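Local coordinates for putative gdp-fucose protein o-fucosyltransferase 1 (Caenorhabditis elegans, PDB 3ZY2) that belongs to the protein O-fucosyltransferase family of the GT-B glycosyltransferase fold and holds guanosine-5'-diphosphate in this structure, at residues L41-F46 and V74-E79; G135-G140 and E159-E164; A215-N220 and F284-K289. All blocks are in the same frame, centred on the assembly; numbering follows the deposited sequence.

Interaction 1 (L41-F46 and V74-E79)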
loop_
_atom_site.group_PDB
_atom_site.type_symbol
_atom_site.label_atom_id
_atom_site.label_comp_id
_atom_site.label_asym_id
_atom_site.label_seq_id
_atom_site.Cartn_x
_atom_site.Cartn_y
_atom_site.Cartn_z
ATOM N N LEU A 41 18.684 -12.730 -5.199
ATOM C CA LEU A 41 18.348 -11.663 -4.263
ATOM C C LEU A 41 19.573 -10.852 -3.906
ATOM O O LEU A 41 20.575 -11.404 -3.431
ATOM C CB LEU A 41 17.721 -12.222 -2.988
ATOM C CG LEU A 41 17.297 -11.163 -1.964
ATOM C CD1 LEU A 41 16.207 -10.250 -2.558
ATOM C CD2 LEU A 41 16.832 -11.836 -0.665
ATOM N N VAL A 42 19.490 -9.537 -4.116
ATOM C CA VAL A 42 20.487 -8.619 -3.600
ATOM C C VAL A 42 20.259 -8.490 -2.097
ATOM O O VAL A 42 19.160 -8.150 -1.655
ATOM C CB VAL A 42 20.416 -7.216 -4.263
ATOM C CG1 VAL A 42 21.524 -6.291 -3.708
ATOM C CG2 VAL A 42 20.487 -7.334 -5.815
ATOM N N LEU A 43 21.290 -8.804 -1.318
ATOM C CA LEU A 43 21.136 -8.794 0.133
ATOM C C LEU A 43 20.946 -7.340 0.600
ATOM O O LEU A 43 21.694 -6.437 0.199
ATOM C CB LEU A 43 22.339 -9.475 0.790
ATOM C CG LEU A 43 22.444 -10.977 0.504
ATOM C CD1 LEU A 43 23.859 -11.480 0.803
ATOM C CD2 LEU A 43 21.421 -11.757 1.324
ATOM N N PRO A 44 19.903 -7.073 1.415
ATOM C CA PRO A 44 19.592 -5.697 1.778
ATOM C C PRO A 44 20.610 -5.106 2.738
ATOM O O PRO A 44 21.241 -5.846 3.509
ATOM C CB PRO A 44 18.254 -5.833 2.505
ATOM C CG PRO A 44 18.301 -7.195 3.130
ATOM C CD PRO A 44 19.045 -8.059 2.103
ATOM N N ASN A 45 20.785 -3.792 2.696
ATOM C CA ASN A 45 21.359 -3.104 3.852
ATOM C C ASN A 45 20.278 -3.058 4.908
ATOM O O ASN A 45 19.100 -2.733 4.615
ATOM C CB ASN A 45 21.751 -1.684 3.496
ATOM C CG ASN A 45 22.960 -1.620 2.581
ATOM O OD1 ASN A 45 23.886 -2.460 2.653
ATOM N ND2 ASN A 45 22.975 -0.603 1.729
ATOM N N PHE A 46 20.639 -3.423 6.131
ATOM C CA PHE A 46 19.723 -3.166 7.251
ATOM C C PHE A 46 19.805 -1.726 7.699
ATOM O O PHE A 46 20.688 -1.007 7.274
ATOM C CB PHE A 46 19.999 -4.150 8.398
ATOM C CG PHE A 46 19.683 -5.570 8.021
ATOM C CD1 PHE A 46 18.347 -5.981 7.996
ATOM C CD2 PHE A 46 20.695 -6.477 7.673
ATOM C CE1 PHE A 46 17.994 -7.308 7.636
ATOM C CE2 PHE A 46 20.335 -7.820 7.300
ATOM C CZ PHE A 46 18.994 -8.209 7.297
ATOM N N VAL A 74 22.032 -15.523 -3.877
ATOM C CA VAL A 74 22.180 -14.184 -3.339
ATOM C C VAL A 74 23.457 -13.523 -3.855
ATOM O O VAL A 74 24.398 -14.222 -4.281
ATOM C CB VAL A 74 22.248 -14.216 -1.778
ATOM C CG1 VAL A 74 20.929 -14.698 -1.169
ATOM C CG2 VAL A 74 23.433 -15.061 -1.287
ATOM N N VAL A 75 23.471 -12.188 -3.838
ATOM C CA VAL A 75 24.698 -11.397 -4.008
ATOM C C VAL A 75 24.711 -10.273 -2.977
ATOM O O VAL A 75 23.651 -9.763 -2.592
ATOM C CB VAL A 75 24.856 -10.777 -5.425
ATOM C CG1 VAL A 75 25.235 -11.845 -6.443
ATOM C CG2 VAL A 75 23.614 -9.943 -5.828
ATOM N N THR A 76 25.893 -9.891 -2.523
ATOM C CA THR A 76 25.992 -8.739 -1.627
ATOM C C THR A 76 25.606 -7.448 -2.350
ATOM O O THR A 76 25.659 -7.371 -3.586
ATOM C CB THR A 76 27.409 -8.567 -1.062
ATOM O OG1 THR A 76 28.336 -8.349 -2.141
ATOM C CG2 THR A 76 27.837 -9.799 -0.249
ATOM N N MET A 77 25.207 -6.440 -1.582
ATOM C CA MET A 77 24.940 -5.108 -2.122
ATOM C C MET A 77 26.194 -4.542 -2.806
ATOM O O MET A 77 26.083 -3.902 -3.859
ATOM C CB MET A 77 24.435 -4.162 -1.019
ATOM C CG MET A 77 24.002 -2.789 -1.549
ATOM S SD MET A 77 22.557 -2.852 -2.598
ATOM C CE MET A 77 21.314 -3.203 -1.362
ATOM N N GLN A 78 27.369 -4.783 -2.222
ATOM C CA GLN A 78 28.630 -4.307 -2.796
ATOM C C GLN A 78 28.877 -4.917 -4.183
ATOM O O GLN A 78 29.212 -4.184 -5.130
ATOM C CB GLN A 78 29.819 -4.546 -1.843
ATOM C CG GLN A 78 31.193 -4.303 -2.471
ATOM C CD GLN A 78 32.354 -4.286 -1.483
ATOM O OE1 GLN A 78 32.264 -4.797 -0.362
ATOM N NE2 GLN A 78 33.468 -3.693 -1.910
ATOM N N GLU A 79 28.704 -6.237 -4.306
ATOM C CA GLU A 79 28.862 -6.888 -5.613
ATOM C C GLU A 79 27.821 -6.374 -6.608
ATOM O O GLU A 79 28.140 -6.076 -7.762
ATOM C CB GLU A 79 28.830 -8.424 -5.530
ATOM C CG GLU A 79 28.930 -9.087 -6.920
ATOM C CD GLU A 79 29.128 -10.607 -6.928
ATOM O OE1 GLU A 79 29.273 -11.234 -5.858
ATOM O OE2 GLU A 79 29.161 -11.177 -8.048
#

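Interaction 2 (G135-G140 and E159-E164)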
loop_
_atom_site.group_PDB
_atom_site.type_symbol
_atom_site.label_atom_id
_atom_site.label_comp_id
_atom_site.label_asym_id
_atom_site.label_seq_id
_atom_site.Cartn_x
_atom_site.Cartn_y
_atom_site.Cartn_z
ATOM N N GLY A 135 10.556 5.502 -13.547
ATOM C CA GLY A 135 9.239 4.990 -13.953
ATOM C C GLY A 135 8.764 3.939 -12.971
ATOM O O GLY A 135 9.525 3.515 -12.096
ATOM N N ASP A 136 7.515 3.509 -13.139
ATOM C CA ASP A 136 6.874 2.577 -12.223
ATOM C C ASP A 136 6.352 1.325 -12.919
ATOM O O ASP A 136 5.967 1.371 -14.095
ATOM C CB ASP A 136 5.770 3.288 -11.427
ATOM C CG ASP A 136 6.328 4.264 -10.390
ATOM O OD1 ASP A 136 7.480 4.097 -9.927
ATOM O OD2 ASP A 136 5.598 5.195 -10.013
ATOM N N GLU A 137 6.410 0.204 -12.194
ATOM C CA GLU A 137 5.761 -1.055 -12.586
ATOM C C GLU A 137 4.877 -1.546 -11.444
ATOM O O GLU A 137 5.270 -1.483 -10.281
ATOM C CB GLU A 137 6.783 -2.137 -12.970
ATOM C CG GLU A 137 7.597 -1.837 -14.234
ATOM C CD GLU A 137 6.860 -2.116 -15.553
ATOM O OE1 GLU A 137 5.843 -2.853 -15.555
ATOM O OE2 GLU A 137 7.333 -1.613 -16.604
ATOM N N TYR A 138 3.677 -2.011 -11.779
ATOM C CA TYR A 138 2.697 -2.468 -10.786
ATOM C C TYR A 138 2.495 -3.967 -10.869
ATOM O O TYR A 138 2.584 -4.539 -11.954
ATOM C CB TYR A 138 1.367 -1.731 -10.985
ATOM C CG TYR A 138 1.569 -0.241 -11.069
ATOM C CD1 TYR A 138 1.959 0.491 -9.950
ATOM C CD2 TYR A 138 1.383 0.437 -12.266
ATOM C CE1 TYR A 138 2.184 1.863 -10.036
ATOM C CE2 TYR A 138 1.583 1.806 -12.357
ATOM C CZ TYR A 138 1.979 2.514 -11.235
ATOM O OH TYR A 138 2.180 3.874 -11.358
ATOM N N PHE A 139 2.260 -4.606 -9.723
ATOM C CA PHE A 139 2.091 -6.062 -9.680
ATOM C C PHE A 139 0.835 -6.517 -8.930
ATOM O O PHE A 139 0.578 -7.721 -8.807
ATOM C CB PHE A 139 3.348 -6.755 -9.111
ATOM C CG PHE A 139 3.704 -6.323 -7.720
ATOM C CD1 PHE A 139 3.063 -6.879 -6.614
ATOM C CD2 PHE A 139 4.695 -5.364 -7.507
ATOM C CE1 PHE A 139 3.390 -6.472 -5.317
ATOM C CE2 PHE A 139 5.034 -4.951 -6.212
ATOM C CZ PHE A 139 4.387 -5.505 -5.116
ATOM N N GLY A 140 0.055 -5.550 -8.448
ATOM C CA GLY A 140 -1.196 -5.828 -7.744
ATOM C C GLY A 140 -2.239 -6.594 -8.542
ATOM O O GLY A 140 -3.113 -7.233 -7.961
ATOM N N GLU A 159 5.705 -14.227 -16.786
ATOM C CA GLU A 159 4.921 -13.765 -17.923
ATOM C C GLU A 159 4.935 -12.235 -17.967
ATOM O O GLU A 159 5.228 -11.643 -19.005
ATOM C CB GLU A 159 3.492 -14.317 -17.803
ATOM C CG GLU A 159 2.443 -13.752 -18.757
ATOM C CD GLU A 159 1.019 -13.919 -18.214
ATOM O OE1 GLU A 159 0.653 -15.044 -17.793
ATOM O OE2 GLU A 159 0.270 -12.915 -18.192
ATOM N N LYS A 160 4.655 -11.599 -16.831
ATOM C CA LYS A 160 4.576 -10.138 -16.799
ATOM C C LYS A 160 5.947 -9.432 -16.797
ATOM O O LYS A 160 6.118 -8.408 -17.466
ATOM C CB LYS A 160 3.693 -9.651 -15.647
ATOM C CG LYS A 160 3.432 -8.157 -15.709
ATOM C CD LYS A 160 2.468 -7.672 -14.659
ATOM C CE LYS A 160 2.216 -6.180 -14.847
ATOM N NZ LYS A 160 1.159 -5.633 -13.946
ATOM N N PHE A 161 6.922 -9.972 -16.066
ATOM C CA PHE A 161 8.245 -9.328 -15.989
ATOM C C PHE A 161 9.407 -10.211 -16.450
ATOM O O PHE A 161 10.157 -10.727 -15.613
ATOM C CB PHE A 161 8.524 -8.796 -14.578
ATOM C CG PHE A 161 7.453 -7.879 -14.047
ATOM C CD1 PHE A 161 7.239 -6.625 -14.618
ATOM C CD2 PHE A 161 6.659 -8.270 -12.978
ATOM C CE1 PHE A 161 6.248 -5.781 -14.133
ATOM C CE2 PHE A 161 5.657 -7.426 -12.478
ATOM C CZ PHE A 161 5.456 -6.180 -13.063
ATOM N N PRO A 162 9.575 -10.373 -17.780
ATOM C CA PRO A 162 10.692 -11.169 -18.295
ATOM C C PRO A 162 12.041 -10.529 -17.979
ATOM O O PRO A 162 12.138 -9.305 -17.840
ATOM C CB PRO A 162 10.455 -11.178 -19.814
ATOM C CG PRO A 162 9.033 -10.739 -19.998
ATOM C CD PRO A 162 8.758 -9.809 -18.870
ATOM N N SER A 163 13.070 -11.365 -17.889
ATOM C CA SER A 163 14.411 -10.941 -17.501
ATOM C C SER A 163 15.056 -9.935 -18.450
ATOM O O SER A 163 15.784 -9.052 -18.005
ATOM C CB SER A 163 15.324 -12.162 -17.361
ATOM O OG SER A 163 14.576 -13.343 -17.094
ATOM N N GLU A 164 14.795 -10.065 -19.754
ATOM C CA GLU A 164 15.449 -9.212 -20.750
ATOM C C GLU A 164 15.114 -7.717 -20.600
ATOM O O GLU A 164 16.022 -6.872 -20.607
ATOM C CB GLU A 164 15.156 -9.710 -22.175
ATOM C CG GLU A 164 15.757 -8.853 -23.303
ATOM C CD GLU A 164 17.224 -9.148 -23.613
ATOM O OE1 GLU A 164 18.002 -9.513 -22.700
ATOM O OE2 GLU A 164 17.607 -9.005 -24.798
#

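Interaction 3 (A215-N220 and F284-K289). With GDP (guanosine-5'-diphosphate), chain C.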
loop_
_atom_site.group_PDB
_atom_site.type_symbol
_atom_site.label_atom_id
_atom_site.label_comp_id
_atom_site.label_asym_id
_atom_site.label_seq_id
_atom_site.Cartn_x
_atom_site.Cartn_y
_atom_site.Cartn_z
ATOM N N ALA A 215 18.795 -16.406 29.577
ATOM C CA ALA A 215 18.814 -15.080 28.924
ATOM C C ALA A 215 17.404 -14.565 28.824
ATOM O O ALA A 215 16.491 -15.337 28.460
ATOM C CB ALA A 215 19.436 -15.176 27.516
ATOM N N VAL A 216 17.233 -13.281 29.117
ATOM C CA VAL A 216 15.894 -12.656 29.076
ATOM C C VAL A 216 15.931 -11.398 28.226
ATOM O O VAL A 216 16.917 -10.668 28.243
ATOM C CB VAL A 216 15.326 -12.336 30.491
ATOM C CG1 VAL A 216 15.336 -13.581 31.354
ATOM C CG2 VAL A 216 16.103 -11.196 31.144
ATOM N N HIS A 217 14.847 -11.177 27.495
ATOM C CA HIS A 217 14.631 -9.945 26.747
ATOM C C HIS A 217 13.589 -9.086 27.438
ATOM O O HIS A 217 12.446 -9.502 27.598
ATOM C CB HIS A 217 14.181 -10.247 25.310
ATOM C CG HIS A 217 13.996 -9.011 24.487
ATOM N ND1 HIS A 217 12.955 -8.839 23.596
ATOM C CD2 HIS A 217 14.727 -7.864 24.447
ATOM C CE1 HIS A 217 13.060 -7.642 23.038
ATOM N NE2 HIS A 217 14.122 -7.027 23.541
ATOM N N LEU A 218 14.020 -7.908 27.905
ATOM C CA LEU A 218 13.136 -6.963 28.579
ATOM C C LEU A 218 12.878 -5.798 27.637
ATOM O O LEU A 218 13.712 -4.906 27.485
ATOM C CB LEU A 218 13.755 -6.476 29.897
ATOM C CG LEU A 218 14.166 -7.581 30.887
ATOM C CD1 LEU A 218 14.671 -6.968 32.206
ATOM C CD2 LEU A 218 13.020 -8.610 31.164
ATOM N N ARG A 219 11.724 -5.841 26.980
ATOM C CA ARG A 219 11.307 -4.780 26.079
ATOM C C ARG A 219 10.459 -3.843 26.931
ATOM O O ARG A 219 9.354 -4.200 27.365
ATOM C CB ARG A 219 10.479 -5.390 24.933
ATOM C CG ARG A 219 10.102 -4.395 23.833
ATOM C CD ARG A 219 11.255 -3.988 22.936
ATOM N NE ARG A 219 10.715 -3.396 21.711
ATOM C CZ ARG A 219 10.447 -2.109 21.547
ATOM N NH1 ARG A 219 10.698 -1.242 22.518
ATOM N NH2 ARG A 219 9.948 -1.675 20.403
ATOM N N ASN A 220 10.984 -2.654 27.207
ATOM C CA ASN A 220 10.325 -1.787 28.181
ATOM C C ASN A 220 10.471 -0.278 28.012
ATOM O O ASN A 220 10.191 0.457 28.956
ATOM C CB ASN A 220 10.675 -2.192 29.631
ATOM C CG ASN A 220 12.170 -2.237 29.893
ATOM O OD1 ASN A 220 12.962 -1.522 29.274
ATOM N ND2 ASN A 220 12.561 -3.097 30.821
ATOM N N PHE A 284 21.516 -13.525 31.887
ATOM C CA PHE A 284 21.849 -12.471 30.943
ATOM C C PHE A 284 20.603 -11.659 30.646
ATOM O O PHE A 284 19.533 -12.220 30.382
ATOM C CB PHE A 284 22.386 -13.065 29.642
ATOM C CG PHE A 284 22.634 -12.035 28.579
ATOM C CD1 PHE A 284 23.706 -11.126 28.691
ATOM C CD2 PHE A 284 21.787 -11.951 27.477
ATOM C CE1 PHE A 284 23.959 -10.181 27.698
ATOM C CE2 PHE A 284 22.030 -10.996 26.472
ATOM C CZ PHE A 284 23.115 -10.095 26.608
ATOM N N VAL A 285 20.753 -10.338 30.638
ATOM C CA VAL A 285 19.632 -9.455 30.299
ATOM C C VAL A 285 19.965 -8.590 29.083
ATOM O O VAL A 285 20.976 -7.854 29.080
ATOM C CB VAL A 285 19.309 -8.484 31.460
ATOM C CG1 VAL A 285 18.139 -7.544 31.076
ATOM C CG2 VAL A 285 19.011 -9.230 32.768
ATOM N N ALA A 286 19.088 -8.664 28.083
ATOM C CA ALA A 286 19.110 -7.735 26.939
ATOM C C ALA A 286 17.894 -6.832 27.096
ATOM O O ALA A 286 16.800 -7.303 27.352
ATOM C CB ALA A 286 19.024 -8.501 25.608
ATOM N N SER A 287 18.102 -5.522 26.987
ATOM C CA SER A 287 16.999 -4.575 27.096
ATOM C C SER A 287 17.229 -3.374 26.184
ATOM O O SER A 287 18.371 -3.010 25.900
ATOM C CB SER A 287 16.814 -4.115 28.552
ATOM O OG SER A 287 15.647 -3.284 28.647
ATOM N N ASP A 288 16.117 -2.814 25.729
ATOM C CA ASP A 288 16.093 -1.543 25.020
ATOM C C ASP A 288 16.164 -0.338 25.946
ATOM O O ASP A 288 16.398 0.789 25.483
ATOM C CB ASP A 288 14.845 -1.444 24.146
ATOM C CG ASP A 288 13.550 -1.526 24.935
ATOM O OD1 ASP A 288 13.510 -2.048 26.066
ATOM O OD2 ASP A 288 12.533 -1.027 24.410
ATOM N N LYS A 289 15.962 -0.560 27.245
ATOM C CA LYS A 289 15.926 0.557 28.198
ATOM C C LYS A 289 16.374 0.150 29.600
ATOM O O LYS A 289 17.521 0.404 29.983
ATOM C CB LYS A 289 14.529 1.185 28.226
ATOM C CG LYS A 289 14.502 2.527 28.980
ATOM C CD LYS A 289 13.106 3.058 29.206
ATOM C CE LYS A 289 13.131 4.163 30.269
ATOM N NZ LYS A 289 13.470 3.647 31.634
HETATM P PB GDP C . 9.928 -4.774 18.259
HETATM O O1B GDP C . 10.572 -5.214 19.521
HETATM O O2B GDP C . 9.123 -5.615 17.217
HETATM O O3B GDP C . 9.952 -3.148 17.993
HETATM O O3A GDP C . 11.515 -4.968 17.625
HETATM P PA GDP C . 12.216 -4.058 16.349
HETATM O O1A GDP C . 13.679 -4.961 16.636
HETATM O O2A GDP C . 11.652 -3.934 15.152
HETATM O "O5'" GDP C . 12.058 -2.585 17.360
HETATM C "C5'" GDP C . 12.937 -2.972 18.223
HETATM C "C4'" GDP C . 13.969 -2.248 18.694
HETATM O "O4'" GDP C . 14.292 -1.518 19.808
HETATM C "C3'" GDP C . 15.043 -3.065 18.371
HETATM O "O3'" GDP C . 15.944 -3.139 16.888
HETATM C "C2'" GDP C . 16.889 -2.217 19.200
HETATM O "O2'" GDP C . 17.146 -1.215 18.320
HETATM C "C1'" GDP C . 15.953 -1.843 20.336
HETATM N N9 GDP C . 15.904 -2.870 21.106
HETATM C C8 GDP C . 14.449 -3.904 21.489
HETATM N N7 GDP C . 15.254 -4.588 22.237
HETATM C C5 GDP C . 16.496 -4.487 22.502
HETATM C C6 GDP C . 17.890 -5.086 23.351
HETATM O O6 GDP C . 17.546 -5.998 23.947
HETATM N N1 GDP C . 18.696 -4.429 23.072
HETATM C C2 GDP C . 19.078 -3.439 22.425
HETATM N N2 GDP C . 19.945 -2.962 22.305
HETATM N N3 GDP C . 18.156 -2.559 21.495
HETATM C C4 GDP C . 16.874 -3.207 21.634
HETATM O O HOH W 1 11.460 1.100 31.351
#

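Interaction 1 (L41-F46 and V74-E79)
L43 lays its branched end against V74, with CD2 3.9 Å from V74 CG1, and its CG stands 3.5 Å from V75 O. V42 meets M77 instead: V42 CG1 is 3.8 Å from M77 SD, and the two side chains cross at about a right angle. M77 starts with CG anti to the backbone N (chi1 -174°) and then bends at both chi2 and chi3, its CE finishing 3.6 Å from L43 O. N45 adds a looser touch, ND2 lying 4.1 Å from M77 CG. Behind these contacts stands a short parallel pairing, L41 with V74 on one face and V42 with V75 on the other. Two backbone hydrogen bonds establish it: V75 N to L41 O at 3.0 Å, and L43 N to V75 O at 2.8 Å, the latter nearly straight (170°). T76 then N-caps helix 77-88, its OG1 accepting from E79 N at 3.0 Å, so strand passes to helix within one residue and M77 is set beside the end of strand 40-42 and the loop at 43-45. Strand 74-75 is one edge strand of the parallel sheet of one Rossmann-like half of the fold. Next to it, strand 40-42 sends L41 onto L31 and A34 of helix 20-37, while L43 and V74 share V68 of helix 65-68.

Interaction 2 (G135-G140 and E159-E164)
The ring of F161 meets E137, Y138 and F139 with its edge, while K160 CG sits over the centre of one face, 3.8 Å above the plane. This is the end of a short helix, 157-160, packed against strand 135-138, one of the two outermost strands of a Rossmann-like parallel sheet; F161 is the first residue to leave helical backbone angles. Two oxygens lie in the ring plane: E137 OE1 is 3.3 Å from F161 CE1, and Y138 O is 3.5 Å from F161 CZ. Such edge-on oxygens probably gain from the slightly positive ring hydrogens. The E137 carboxylate stands almost perpendicular to the ring, with 88° between the planes, and F139 CB also lies at the ring's edge, 4.1 Å from F161 CE2. F97 and Y166 add edge-to-face ring contacts to F161. E137 binds elsewhere: OE2 to the Y166 hydroxyl, and OE1 in a salt bridge to R237 of the second subunit, which places this contact at the dimer interface. K160 reaches the strand end with a chain extended beyond CG, and its ammonium also forms a salt bridge with D141. K160 NZ bonds to Y138 O at 2.7 Å, approaching from above the carbonyl plane, 35° out of it.

Interaction 3 (A215-N220 and F284-K289)
Two neighbouring parallel strands of a Rossmann-like domain, 213-218 and 282-287, carry at their C-terminal ends part of the guanosine-5'-diphosphate pocket of this GT-B protein. A215 to L218 pair in register with F284 to S287, and the pairing is secured by V216 N to F284 O, A286 N to V216 O, and L218 N to A286 O, the middle bond running 3.0 Å at 175°. On one face L218 CD1 lies 3.7 Å from V285 CG1; on the other, H217 and A286 turn toward the ligand. H217 has CG anti to the backbone N (chi1 -178°), and its NE2 donates to GDP N7 at 3.0 Å, with ND1 tied to S337. Beyond the strands, R219 grips the beta phosphate with two donors: NE to GDP O1B at 2.8 Å and NH2 to GDP O3B at 2.8 Å. D288 both touches the ligand, through CB against the base, and positions R219 as a second-shell group through its carboxylate. Its OD2 forms a salt bridge with R219 NH1 at 2.6 Å, a bent bond met on the anti side but from out of the carboxylate plane, the guanidinium and carboxylate planes being nearly perpendicular, and D221 shares both partners through its carboxylate and its backbone N. Its other oxygen holds the segment after strand 213-218, N220 N reaching the syn lone pair of D288 OD1 at 2.8 Å. S287 OG ties the two strand ends together: it donates to L218 O at 2.8 Å and accepts from K289 N in an ST turn.

In the fold
Interactions 1 and 2 belong to one parallel sheet and mark its two outermost strands, 74-75 and 135-138, the centres of the two contacts lying about 21 Å apart. Interaction 3 lies in the other sheet, between strands that are both flanked by further strands, on the opposite side of the chain's centre. All three contacts are largely buried, yet their chemistry differs. The pairing of 41-46 with 74-79 is mostly apolar with few backbone bonds, whereas 135-140 with 159-164 joins strand to helix end without backbone pairing and faces the second subunit. Interaction 3 combines a longer strand pairing with charged and ligand-binding groups, as expected where strand ends line a nucleotide pocket.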